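Hypothetical protein Atu2327 (Agrobacterium tumefaciens, PDB 2O8I) is of unknown function but belongs to the OHCU decarboxylase family, so it probably decarboxylates 2-oxo-4-hydroxy-4-carboxy-5-ureidoimidazoline in the breakdown of urate. Local coordinates at residues A[49-52]-A[53-57]. Numbering follows the deposited sequence.
Sequences RVAS and EAERL
Ser-52 and Glu-55 form a capping box at the start of helix 53-62, where the chain turns out of helix 37-50. Both halves of the box are hydrogen-bonded. Ser-52 OG accepts from Glu-55 N at 3.1 Å, and the carboxylate replies from the helix, its OE1 taking the N-H of Ser-52 at 2.9 Å. Serine suits the N-cap because its hydroxyl sits on a short arm: with chi1 at 65°, OG lies between the backbone N and the carbonyl carbon and faces the first turn. Glutamate three residues on is long enough to reach back, and the Ser-52 N-H meets OE1 on the anti side, 28° out of the carboxylate plane. The other oxygen, OE2, bridges to Arg-24 of helix 19-27, which helps to fix the carboxylate's rotation. A negative group here also probably interacts favourably with the helix dipole.

Backbone bonding begins at once, Arg-56 N donating to Ser-52 O at 3.0 Å.

Arg-56 makes a second set of polar contacts. Its chain bends at chi3 (56°), and NE forms a salt bridge with Glu-53 OE2 at 2.9 Å, while NH1 donates to the carbonyl of Phe-48, whose ring makes a cation-pi contact with this arginine. The guanidinium thus ties the new helix to the end of the preceding one. Arg-49 has its own partner, Glu-151 of helix 139-161.

Nonpolar packing is slight. Ala-51 is buried and directs its methyl toward the new helix, where CB lies beside the box carboxylate, 3.4 Å from Glu-55 OE1, with Glu-55 CB next nearest; Arg-24 touches it too. The aliphatic part of Arg-56 completes the packing, its CG 4.1 Å from Ala-51 CB.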
# COMPACT_ATOMS: atom_id res chain seq x y z
N ARG A 49 -5.68 -13.55 -15.89
CA ARG A 49 -6.80 -14.38 -16.27
C ARG A 49 -6.41 -15.82 -16.49
O ARG A 49 -7.24 -16.70 -16.40
CB ARG A 49 -7.45 -13.83 -17.51
CG ARG A 49 -8.54 -12.92 -17.15
CD ARG A 49 -8.65 -11.84 -18.17
NE ARG A 49 -9.60 -10.85 -17.70
CZ ARG A 49 -10.36 -10.11 -18.48
NH1 ARG A 49 -10.30 -10.22 -19.80
NH2 ARG A 49 -11.20 -9.25 -17.93
N VAL A 50 -5.15 -16.07 -16.79
CA VAL A 50 -4.72 -17.37 -17.24
C VAL A 50 -3.97 -18.12 -16.15
O VAL A 50 -3.59 -19.27 -16.32
CB VAL A 50 -3.91 -17.19 -18.57
CG1 VAL A 50 -2.44 -17.63 -18.45
CG2 VAL A 50 -4.67 -17.84 -19.72
N ALA A 51 -3.78 -17.45 -15.02
CA ALA A 51 -3.12 -17.97 -13.83
C ALA A 51 -4.04 -19.01 -13.20
O ALA A 51 -5.24 -19.00 -13.47
CB ALA A 51 -2.87 -16.83 -12.86
N SER A 52 -3.51 -19.90 -12.37
CA SER A 52 -4.32 -20.97 -11.80
C SER A 52 -5.34 -20.31 -10.88
O SER A 52 -5.16 -19.15 -10.51
CB SER A 52 -3.42 -21.97 -11.04
OG SER A 52 -2.79 -21.37 -9.89
N GLU A 53 -6.42 -21.01 -10.51
CA GLU A 53 -7.33 -20.44 -9.48
C GLU A 53 -6.62 -20.20 -8.13
O GLU A 53 -6.88 -19.19 -7.49
CB GLU A 53 -8.65 -21.24 -9.30
CG GLU A 53 -9.71 -21.16 -10.48
CD GLU A 53 -10.01 -19.73 -11.00
OE1 GLU A 53 -11.11 -19.18 -10.75
OE2 GLU A 53 -9.13 -19.16 -11.68
N ALA A 54 -5.71 -21.09 -7.72
CA ALA A 54 -4.90 -20.83 -6.52
C ALA A 54 -4.14 -19.50 -6.63
O ALA A 54 -4.11 -18.72 -5.68
CB ALA A 54 -3.91 -21.99 -6.24
N GLU A 55 -3.53 -19.27 -7.79
CA GLU A 55 -2.72 -18.07 -7.99
C GLU A 55 -3.57 -16.81 -7.93
O GLU A 55 -3.20 -15.85 -7.23
CB GLU A 55 -1.90 -18.16 -9.29
CG GLU A 55 -0.75 -19.20 -9.24
CD GLU A 55 -0.10 -19.44 -10.62
OE1 GLU A 55 -0.80 -19.27 -11.66
OE2 GLU A 55 1.11 -19.79 -10.65
N ARG A 56 -4.71 -16.82 -8.61
CA ARG A 56 -5.67 -15.73 -8.53
C ARG A 56 -6.15 -15.50 -7.08
O ARG A 56 -6.26 -14.34 -6.62
CB ARG A 56 -6.83 -15.98 -9.48
CG ARG A 56 -6.38 -15.92 -10.95
CD ARG A 56 -7.30 -16.69 -11.94
NE ARG A 56 -8.70 -16.27 -11.88
CZ ARG A 56 -9.19 -15.13 -12.38
NH1 ARG A 56 -8.40 -14.25 -13.00
NH2 ARG A 56 -10.48 -14.85 -12.24
N LEU A 57 -6.38 -16.58 -6.35
CA LEU A 57 -6.77 -16.47 -4.93
C LEU A 57 -5.65 -15.81 -4.11
O LEU A 57 -5.94 -15.00 -3.20
CB LEU A 57 -7.15 -17.83 -4.34
CG LEU A 57 -7.65 -17.79 -2.90
CD1 LEU A 57 -8.99 -17.03 -2.79
CD2 LEU A 57 -7.80 -19.21 -2.31